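Local coordinates for protein putative acetyltransferase (Nocardia farcinica, PDB 3D9W) that probably transfers acetyl groups to arylamines as an arylamine N-acetyltransferase, at residues Ile49-Leu54 with Phe223-His228; Thr101-Arg106 with Phe193-Gln198; Arg231-Asp236 with Asn264-Ile269. All blocks are in the same frame, centred on the assembly; numbering follows the deposited sequence.

Interaction 1. Residues Ile49-Leu54 with Phe223-His228; sequences IPFENL and FLQRFH
The ring of F51 has the amide nitrogen NE2 of Q225 over the centre of one face, 3.4 Å above the plane, while the carbonyl O of F223 lies in plane at its edge. F51 CE1 comes close to the plane of the F223 ring at its CD2, 3.5 Å away; the two rings meet obliquely, planes 87° apart. H228 CE1 lies over one face of the R226 guanidinium, whose NH1 donates to T47 O and whose NE is salt-bridged to D268 OD2. F51 holds CG anti to its backbone N (chi1 179°), so its ring runs alongside the extended Q225 chain, whose amide is fixed by H232 through OE1 and by F139 O through NE2. The backbones bond reciprocally: F51 N gives to Q225 O at 2.8 Å, and Q225 N returns a bond to F51 O at 3.1 Å. N53 OD1 receives F223 N at 2.7 Å while its ND2 binds F218 O and R221 O. L224 CD2 lies beside E52 CB. A water joins I49 O to F227 N. F51 and Q225 form a single antiparallel hydrogen-bonded bridge, docking the loop between helices 35-48 and 54-57 on 223-227, one of the two outer strands of a four-stranded antiparallel sheet.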
loop_
_atom_site.group_PDB
_atom_site.type_symbol
_atom_site.label_atom_id
_atom_site.label_comp_id
_atom_site.label_asym_id
_atom_site.label_seq_id
_atom_site.Cartn_x
_atom_site.Cartn_y
_atom_site.Cartn_z
ATOM N N ILE A 49 7.097 -6.721 0.089
ATOM C CA ILE A 49 5.940 -7.012 0.938
ATOM C C ILE A 49 4.643 -7.330 0.197
ATOM O O ILE A 49 4.236 -6.578 -0.683
ATOM C CB ILE A 49 5.655 -5.823 1.887
ATOM C CG1 ILE A 49 6.950 -5.380 2.576
ATOM C CG2 ILE A 49 4.608 -6.216 2.920
ATOM C CD1 ILE A 49 7.621 -6.469 3.372
ATOM N N PRO A 50 3.983 -8.457 0.537
ATOM C CA PRO A 50 2.724 -8.829 -0.117
ATOM C C PRO A 50 1.559 -7.930 0.335
ATOM O O PRO A 50 1.633 -7.259 1.362
ATOM C CB PRO A 50 2.520 -10.282 0.328
ATOM C CG PRO A 50 3.879 -10.773 0.565
ATOM C CD PRO A 50 4.520 -9.607 1.280
ATOM N N PHE A 51 0.486 -7.921 -0.440
ATOM C CA PHE A 51 -0.688 -7.137 -0.091
ATOM C C PHE A 51 -1.840 -8.101 0.195
ATOM O O PHE A 51 -2.093 -9.019 -0.580
ATOM C CB PHE A 51 -1.053 -6.206 -1.235
ATOM C CG PHE A 51 -2.268 -5.383 -0.974
ATOM C CD1 PHE A 51 -3.541 -5.943 -1.070
ATOM C CD2 PHE A 51 -2.149 -4.043 -0.640
ATOM C CE1 PHE A 51 -4.675 -5.178 -0.843
ATOM C CE2 PHE A 51 -3.275 -3.267 -0.409
ATOM C CZ PHE A 51 -4.544 -3.836 -0.512
ATOM N N GLU A 52 -2.541 -7.899 1.304
ATOM C CA GLU A 52 -3.633 -8.799 1.642
ATOM C C GLU A 52 -4.572 -8.251 2.698
ATOM O O GLU A 52 -4.188 -7.408 3.505
ATOM C CB GLU A 52 -3.067 -10.117 2.141
ATOM C CG GLU A 52 -2.084 -9.913 3.255
ATOM C CD GLU A 52 -2.215 -10.952 4.314
ATOM O OE1 GLU A 52 -3.334 -11.088 4.840
ATOM O OE2 GLU A 52 -1.212 -11.628 4.623
ATOM N N ASN A 53 -5.797 -8.769 2.689
ATOM C CA ASN A 53 -6.839 -8.378 3.629
ATOM C C ASN A 53 -7.340 -9.633 4.321
ATOM O O ASN A 53 -8.453 -9.662 4.844
ATOM C CB ASN A 53 -8.001 -7.708 2.882
ATOM C CG ASN A 53 -8.673 -8.643 1.876
ATOM O OD1 ASN A 53 -8.019 -9.515 1.297
ATOM N ND2 ASN A 53 -9.973 -8.453 1.650
ATOM N N LEU A 54 -6.508 -10.668 4.337
ATOM C CA LEU A 54 -6.900 -11.939 4.927
ATOM C C LEU A 54 -7.406 -11.922 6.376
ATOM O O LEU A 54 -8.394 -12.595 6.685
ATOM C CB LEU A 54 -5.769 -12.960 4.769
ATOM C CG LEU A 54 -5.597 -13.496 3.345
ATOM C CD1 LEU A 54 -4.618 -14.646 3.347
ATOM C CD2 LEU A 54 -6.934 -13.966 2.808
ATOM N N PHE A 223 -8.519 -10.428 -1.231
ATOM C CA PHE A 223 -8.016 -9.449 -2.182
ATOM C C PHE A 223 -6.506 -9.354 -1.965
ATOM O O PHE A 223 -6.038 -8.728 -1.012
ATOM C CB PHE A 223 -8.672 -8.090 -1.976
ATOM C CG PHE A 223 -8.348 -7.111 -3.055
ATOM C CD1 PHE A 223 -8.860 -7.277 -4.335
ATOM C CD2 PHE A 223 -7.473 -6.061 -2.816
ATOM C CE1 PHE A 223 -8.501 -6.417 -5.359
ATOM C CE2 PHE A 223 -7.108 -5.198 -3.830
ATOM C CZ PHE A 223 -7.620 -5.376 -5.105
ATOM N N LEU A 224 -5.747 -9.991 -2.849
ATOM C CA LEU A 224 -4.296 -10.011 -2.729
ATOM C C LEU A 224 -3.563 -9.413 -3.926
ATOM O O LEU A 224 -3.957 -9.589 -5.083
ATOM C CB LEU A 224 -3.820 -11.453 -2.546
ATOM C CG LEU A 224 -4.636 -12.351 -1.617
ATOM C CD1 LEU A 224 -4.071 -13.760 -1.628
ATOM C CD2 LEU A 224 -4.620 -11.771 -0.218
ATOM N N GLN A 225 -2.490 -8.697 -3.639
ATOM C CA GLN A 225 -1.685 -8.134 -4.695
ATOM C C GLN A 225 -0.245 -8.449 -4.341
ATOM O O GLN A 225 0.098 -8.592 -3.169
ATOM C CB GLN A 225 -1.860 -6.624 -4.786
ATOM C CG GLN A 225 -3.261 -6.163 -5.030
ATOM C CD GLN A 225 -3.332 -4.665 -5.152
ATOM O OE1 GLN A 225 -2.910 -4.090 -6.158
ATOM N NE2 GLN A 225 -3.849 -4.015 -4.116
ATOM N N ARG A 226 0.584 -8.601 -5.362
ATOM C CA ARG A 226 2.001 -8.855 -5.174
ATOM C C ARG A 226 2.593 -7.977 -6.253
ATOM O O ARG A 226 2.179 -8.048 -7.412
ATOM C CB ARG A 226 2.344 -10.324 -5.421
ATOM C CG ARG A 226 3.788 -10.660 -5.111
ATOM C CD ARG A 226 4.092 -10.414 -3.652
ATOM N NE ARG A 226 5.430 -10.876 -3.304
ATOM C CZ ARG A 226 6.535 -10.148 -3.410
ATOM N NH1 ARG A 226 6.475 -8.899 -3.848
ATOM N NH2 ARG A 226 7.706 -10.677 -3.100
ATOM N N PHE A 227 3.540 -7.128 -5.887
ATOM C CA PHE A 227 4.100 -6.229 -6.881
ATOM C C PHE A 227 5.574 -6.439 -7.198
ATOM O O PHE A 227 6.423 -6.485 -6.307
ATOM C CB PHE A 227 3.860 -4.784 -6.454
ATOM C CG PHE A 227 4.197 -3.788 -7.506
ATOM C CD1 PHE A 227 3.564 -3.834 -8.739
ATOM C CD2 PHE A 227 5.168 -2.816 -7.279
ATOM C CE1 PHE A 227 3.895 -2.931 -9.736
ATOM C CE2 PHE A 227 5.506 -1.906 -8.271
ATOM C CZ PHE A 227 4.868 -1.966 -9.505
ATOM N N HIS A 228 5.858 -6.573 -8.488
ATOM C CA HIS A 228 7.218 -6.762 -8.965
ATOM C C HIS A 228 7.583 -5.578 -9.866
ATOM O O HIS A 228 6.704 -4.823 -10.292
ATOM C CB HIS A 228 7.329 -8.093 -9.718
ATOM C CG HIS A 228 7.062 -9.297 -8.859
ATOM N ND1 HIS A 228 7.858 -9.638 -7.785
ATOM C CD2 HIS A 228 6.084 -10.233 -8.912
ATOM C CE1 HIS A 228 7.383 -10.731 -7.217
ATOM N NE2 HIS A 228 6.308 -11.115 -7.882
HETATM O O HOH W 1 4.815 -6.906 -3.314
#

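Interaction 2. Residues Thr101-Arg106 with Phe193-Gln198; sequences TGHTGR and FTTAPQ
H103 turns CG anti to its carbonyl carbon (chi1 -66°), which swings the imidazole toward the loop, and Q198 bends at chi2 (-77°) so that its amide reaches back to T104. The setting is an interrupted antiparallel ladder: G105 and F193 form a non-hydrogen-bonded pair where strands 99-107 and 188-193 run side by side in the eight-stranded sheet, the chain then loops out, and G102 and Q198 form a hydrogen-bonded pair with the register shifted by two. Q198 N binds G102 O at 2.7 Å; the return bond from G102 N is weak. The H103 ring fits into the loop, with T195 CA over its face, 3.8 Å from the ring centroid in a CH-pi contact. Its ND1 gives a hydrogen bond to A196 O at 3.2 Å, meeting that carbonyl from above its plane. One water accepts from T104 N and donates to T194 O and A196 O, bridging strand and loop where they part; A196 O thus takes both this water and H103 ND1. F193 stacks its ring on W177. Q198 NE2 bonds back to P197 O, while T104 OG1 donates along a lone pair of Q198 OE1 at 2.8 Å.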
loop_
_atom_site.group_PDB
_atom_site.type_symbol
_atom_site.label_atom_id
_atom_site.label_comp_id
_atom_site.label_asym_id
_atom_site.label_seq_id
_atom_site.Cartn_x
_atom_site.Cartn_y
_atom_site.Cartn_z
ATOM N N THR A 101 5.322 13.083 7.282
ATOM C CA THR A 101 4.024 13.675 7.587
ATOM C C THR A 101 3.001 12.884 6.767
ATOM O O THR A 101 3.288 12.464 5.656
ATOM C CB THR A 101 4.029 15.183 7.204
ATOM O OG1 THR A 101 2.729 15.752 7.385
ATOM C CG2 THR A 101 4.464 15.349 5.780
ATOM N N GLY A 102 1.810 12.668 7.304
ATOM C CA GLY A 102 0.849 11.873 6.567
ATOM C C GLY A 102 -0.290 12.555 5.854
ATOM O O GLY A 102 -0.647 13.686 6.148
ATOM N N HIS A 103 -0.855 11.831 4.895
ATOM C CA HIS A 103 -1.993 12.284 4.100
ATOM C C HIS A 103 -2.919 11.093 3.873
ATOM O O HIS A 103 -2.536 9.939 4.068
ATOM C CB HIS A 103 -1.558 12.824 2.731
ATOM C CG HIS A 103 -0.740 14.080 2.786
ATOM N ND1 HIS A 103 -0.917 15.049 3.750
ATOM C CD2 HIS A 103 0.213 14.558 1.949
ATOM C CE1 HIS A 103 -0.113 16.068 3.503
ATOM N NE2 HIS A 103 0.582 15.795 2.414
ATOM N N THR A 104 -4.146 11.381 3.465
ATOM C CA THR A 104 -5.121 10.339 3.199
ATOM C C THR A 104 -5.781 10.623 1.869
ATOM O O THR A 104 -6.125 11.760 1.557
ATOM C CB THR A 104 -6.212 10.281 4.269
ATOM O OG1 THR A 104 -5.664 9.758 5.482
ATOM C CG2 THR A 104 -7.333 9.377 3.816
ATOM N N GLY A 105 -5.959 9.577 1.081
ATOM C CA GLY A 105 -6.578 9.752 -0.208
ATOM C C GLY A 105 -7.841 8.940 -0.347
ATOM O O GLY A 105 -8.135 8.076 0.483
ATOM N N ARG A 106 -8.592 9.241 -1.403
ATOM C CA ARG A 106 -9.833 8.544 -1.717
ATOM C C ARG A 106 -9.585 7.773 -3.005
ATOM O O ARG A 106 -9.346 8.368 -4.055
ATOM C CB ARG A 106 -10.976 9.529 -1.964
ATOM C CG ARG A 106 -11.254 10.515 -0.867
ATOM C CD ARG A 106 -12.365 11.443 -1.316
ATOM N NE ARG A 106 -12.563 12.594 -0.436
ATOM C CZ ARG A 106 -13.095 12.533 0.778
ATOM N NH1 ARG A 106 -13.488 11.373 1.284
ATOM N NH2 ARG A 106 -13.254 13.642 1.476
ATOM N N PHE A 193 -6.243 12.960 -3.294
ATOM C CA PHE A 193 -5.865 13.251 -1.916
ATOM C C PHE A 193 -5.642 14.730 -1.657
ATOM O O PHE A 193 -5.354 15.498 -2.575
ATOM C CB PHE A 193 -4.610 12.468 -1.508
ATOM C CG PHE A 193 -3.353 12.903 -2.204
ATOM C CD1 PHE A 193 -3.022 12.393 -3.449
ATOM C CD2 PHE A 193 -2.474 13.781 -1.588
ATOM C CE1 PHE A 193 -1.829 12.741 -4.062
ATOM C CE2 PHE A 193 -1.283 14.136 -2.189
ATOM C CZ PHE A 193 -0.955 13.618 -3.427
ATOM N N THR A 194 -5.790 15.119 -0.396
ATOM C CA THR A 194 -5.590 16.497 0.013
ATOM C C THR A 194 -4.276 16.558 0.765
ATOM O O THR A 194 -3.637 15.534 0.982
ATOM C CB THR A 194 -6.728 16.999 0.940
ATOM O OG1 THR A 194 -6.708 16.283 2.184
ATOM C CG2 THR A 194 -8.074 16.819 0.265
ATOM N N THR A 195 -3.866 17.751 1.165
ATOM C CA THR A 195 -2.615 17.874 1.883
ATOM C C THR A 195 -2.830 18.083 3.364
ATOM O O THR A 195 -1.962 18.592 4.069
ATOM C CB THR A 195 -1.779 19.017 1.332
ATOM O OG1 THR A 195 -2.586 20.193 1.259
ATOM C CG2 THR A 195 -1.243 18.663 -0.043
ATOM N N ALA A 196 -4.000 17.684 3.835
ATOM C CA ALA A 196 -4.330 17.801 5.252
ATOM C C ALA A 196 -3.400 16.893 6.062
ATOM O O ALA A 196 -3.272 15.702 5.762
ATOM C CB ALA A 196 -5.775 17.389 5.478
ATOM N N PRO A 197 -2.731 17.444 7.091
ATOM C CA PRO A 197 -1.820 16.666 7.937
ATOM C C PRO A 197 -2.575 15.501 8.561
ATOM O O PRO A 197 -3.628 15.701 9.163
ATOM C CB PRO A 197 -1.380 17.681 8.986
ATOM C CG PRO A 197 -1.416 18.960 8.240
ATOM C CD PRO A 197 -2.715 18.863 7.485
ATOM N N GLN A 198 -2.043 14.292 8.410
ATOM C CA GLN A 198 -2.678 13.097 8.963
ATOM C C GLN A 198 -1.736 12.398 9.935
ATOM O O GLN A 198 -0.516 12.446 9.771
ATOM C CB GLN A 198 -3.089 12.149 7.835
ATOM C CG GLN A 198 -4.220 12.695 6.968
ATOM C CD GLN A 198 -5.585 12.585 7.628
ATOM O OE1 GLN A 198 -6.223 11.525 7.603
ATOM N NE2 GLN A 198 -6.035 13.675 8.235
HETATM O O HOH W 2 -8.533 13.712 1.091
HETATM O O HOH W 3 -4.494 14.528 3.471
#

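Interaction 3. Residues Arg231-Asp236 with Asn264-Ile269; sequences RHHVLD and NELFDI
Strand 232-236 faces the turn that follows helix 259-265 without any hydrogen bond between the two segments, the nearest CA atoms, those of H233 and L266, being 7.3 Å apart. The chain reverses its path with D268 at a positive phi (45°), and D268 N makes a weak bond to N264 O. Three side chains do most of the work. L266, with CG anti to its carbonyl carbon, crosses H233 at about a right angle and sets CD1 over one face of the imidazole, 4.0 Å from the ring centroid and nearest the ND1 side, a CH-pi contact. F267 reaches the strand tip first. Its CE1 lies 3.8 Å from H233 CB, and its CZ touches L235 CB at 3.7 Å, so the end of the ring sits against the backbone between these two residues. L240 of the next strand touches both L266 and F267, and V262 of the helix packs on F267. The nitrogens of H233 are engaged from other directions. R231 NE donates to NE2 at 3.0 Å, nearly straight at 160°, but the donor is tilted 39° out of the imidazole plane; ND1 is hydrogen-bonded to T242 OG1. D268 turns its carboxylate elsewhere, with OD1 in a salt bridge to R77. Because NE2 accepts from an arginine, H233 is probably neutral with its proton on ND1, and the positive guanidinium nearby would further oppose protonation. The imidazole thus offers a largely apolar face to L266 while both its nitrogens have hydrogen-bond partners elsewhere.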
loop_
_atom_site.group_PDB
_atom_site.type_symbol
_atom_site.label_atom_id
_atom_site.label_comp_id
_atom_site.label_asym_id
_atom_site.label_seq_id
_atom_site.Cartn_x
_atom_site.Cartn_y
_atom_site.Cartn_z
ATOM N N ARG A 231 6.047 -6.764 -13.215
ATOM C CA ARG A 231 4.705 -7.333 -13.265
ATOM C C ARG A 231 3.926 -7.119 -11.967
ATOM O O ARG A 231 4.506 -6.848 -10.910
ATOM C CB ARG A 231 4.779 -8.826 -13.587
ATOM C CG ARG A 231 5.574 -9.629 -12.581
ATOM C CD ARG A 231 5.587 -11.111 -12.935
ATOM N NE ARG A 231 5.871 -11.948 -11.765
ATOM C CZ ARG A 231 7.073 -12.093 -11.208
ATOM N NH1 ARG A 231 8.129 -11.461 -11.718
ATOM N NH2 ARG A 231 7.213 -12.853 -10.120
ATOM N N HIS A 232 2.606 -7.248 -12.059
ATOM C CA HIS A 232 1.723 -7.039 -10.920
ATOM C C HIS A 232 0.700 -8.166 -10.870
ATOM O O HIS A 232 -0.047 -8.374 -11.816
ATOM C CB HIS A 232 1.030 -5.682 -11.089
ATOM C CG HIS A 232 0.035 -5.355 -10.020
ATOM N ND1 HIS A 232 -1.099 -4.612 -10.270
ATOM C CD2 HIS A 232 0.020 -5.631 -8.695
ATOM C CE1 HIS A 232 -1.772 -4.446 -9.145
ATOM N NE2 HIS A 232 -1.114 -5.054 -8.174
ATOM N N HIS A 233 0.687 -8.905 -9.771
ATOM C CA HIS A 233 -0.261 -9.995 -9.608
ATOM C C HIS A 233 -1.397 -9.498 -8.738
ATOM O O HIS A 233 -1.180 -8.714 -7.824
ATOM C CB HIS A 233 0.375 -11.192 -8.906
ATOM C CG HIS A 233 1.438 -11.886 -9.700
ATOM N ND1 HIS A 233 1.187 -12.509 -10.904
ATOM C CD2 HIS A 233 2.754 -12.080 -9.443
ATOM C CE1 HIS A 233 2.302 -13.055 -11.355
ATOM N NE2 HIS A 233 3.266 -12.809 -10.487
ATOM N N VAL A 234 -2.608 -9.963 -9.020
ATOM C CA VAL A 234 -3.777 -9.584 -8.234
ATOM C C VAL A 234 -4.772 -10.732 -8.110
ATOM O O VAL A 234 -5.109 -11.386 -9.096
ATOM C CB VAL A 234 -4.529 -8.377 -8.857
ATOM C CG1 VAL A 234 -5.808 -8.093 -8.072
ATOM C CG2 VAL A 234 -3.642 -7.154 -8.857
ATOM N N LEU A 235 -5.224 -10.979 -6.884
ATOM C CA LEU A 235 -6.236 -12.002 -6.640
ATOM C C LEU A 235 -7.479 -11.284 -6.125
ATOM O O LEU A 235 -7.471 -10.732 -5.030
ATOM C CB LEU A 235 -5.778 -13.032 -5.606
ATOM C CG LEU A 235 -6.890 -14.055 -5.340
ATOM C CD1 LEU A 235 -7.281 -14.760 -6.636
ATOM C CD2 LEU A 235 -6.429 -15.061 -4.325
ATOM N N ASP A 236 -8.537 -11.284 -6.930
ATOM C CA ASP A 236 -9.790 -10.623 -6.583
ATOM C C ASP A 236 -10.897 -11.679 -6.541
ATOM O O ASP A 236 -11.676 -11.832 -7.490
ATOM C CB ASP A 236 -10.095 -9.543 -7.630
ATOM C CG ASP A 236 -11.295 -8.677 -7.263
ATOM O OD1 ASP A 236 -11.568 -8.491 -6.052
ATOM O OD2 ASP A 236 -11.947 -8.161 -8.201
ATOM N N ASN A 264 0.612 -19.136 -2.021
ATOM C CA ASN A 264 1.962 -19.386 -1.524
ATOM C C ASN A 264 3.028 -18.997 -2.551
ATOM O O ASN A 264 3.988 -18.281 -2.233
ATOM C CB ASN A 264 2.128 -20.865 -1.168
ATOM C CG ASN A 264 3.588 -21.289 -1.094
ATOM O OD1 ASN A 264 4.348 -20.805 -0.264
ATOM N ND2 ASN A 264 3.982 -22.197 -1.970
ATOM N N GLU A 265 2.852 -19.462 -3.784
ATOM C CA GLU A 265 3.811 -19.184 -4.838
ATOM C C GLU A 265 3.729 -17.772 -5.388
ATOM O O GLU A 265 4.750 -17.103 -5.551
ATOM C CB GLU A 265 3.629 -20.171 -5.986
ATOM C CG GLU A 265 3.441 -21.612 -5.551
ATOM C CD GLU A 265 3.540 -22.583 -6.706
ATOM O OE1 GLU A 265 2.926 -22.334 -7.761
ATOM O OE2 GLU A 265 4.231 -23.603 -6.556
ATOM N N LEU A 266 2.508 -17.323 -5.665
ATOM C CA LEU A 266 2.278 -15.997 -6.227
ATOM C C LEU A 266 2.146 -14.833 -5.270
ATOM O O LEU A 266 2.275 -13.685 -5.680
ATOM C CB LEU A 266 1.032 -16.001 -7.099
ATOM C CG LEU A 266 1.173 -16.713 -8.423
ATOM C CD1 LEU A 266 0.408 -15.925 -9.475
ATOM C CD2 LEU A 266 2.633 -16.810 -8.810
ATOM N N PHE A 267 1.893 -15.104 -4.002
ATOM C CA PHE A 267 1.703 -14.012 -3.073
ATOM C C PHE A 267 2.540 -14.104 -1.819
ATOM O O PHE A 267 2.426 -13.271 -0.923
ATOM C CB PHE A 267 0.213 -13.918 -2.749
ATOM C CG PHE A 267 -0.628 -13.554 -3.939
ATOM C CD1 PHE A 267 -0.630 -12.246 -4.430
ATOM C CD2 PHE A 267 -1.364 -14.518 -4.608
ATOM C CE1 PHE A 267 -1.353 -11.904 -5.572
ATOM C CE2 PHE A 267 -2.094 -14.189 -5.756
ATOM C CZ PHE A 267 -2.087 -12.879 -6.236
ATOM N N ASP A 268 3.385 -15.126 -1.768
ATOM C CA ASP A 268 4.282 -15.343 -0.648
ATOM C C ASP A 268 3.598 -15.164 0.684
ATOM O O ASP A 268 4.125 -14.535 1.598
ATOM C CB ASP A 268 5.467 -14.409 -0.779
ATOM C CG ASP A 268 6.178 -14.595 -2.083
ATOM O OD1 ASP A 268 6.544 -15.756 -2.373
ATOM O OD2 ASP A 268 6.354 -13.600 -2.819
ATOM N N ILE A 269 2.405 -15.732 0.762
ATOM C CA ILE A 269 1.591 -15.694 1.951
ATOM C C ILE A 269 1.439 -17.137 2.417
ATOM O O ILE A 269 1.121 -18.014 1.620
ATOM C CB ILE A 269 0.220 -15.073 1.633
ATOM C CG1 ILE A 269 0.411 -13.587 1.337
ATOM C CG2 ILE A 269 -0.765 -15.316 2.776
ATOM C CD1 ILE A 269 -0.851 -12.862 0.970
#

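Interactions 1 and 3 belong together: their centres are about 6 Å apart, both are buried, and they use neighbouring strands of the four-stranded sheet, 223-227 and 232-236, linked by backbone bonds. The two contacts also pack on each other, P50 CB lying against F267 O. Interaction 1 docks a loop on the sheet's edge strand through one bridge of two backbone bonds, whereas interaction 3 covers a face of the sheet with hydrocarbon and aromatic contacts alone. Interaction 2 stands apart, with its centre about 23 Å from that of interaction 1, and across the chain's centre from interaction 3. It serves the eight-stranded sheet, is only partly buried, and its bonds come more from waters and polar side chains.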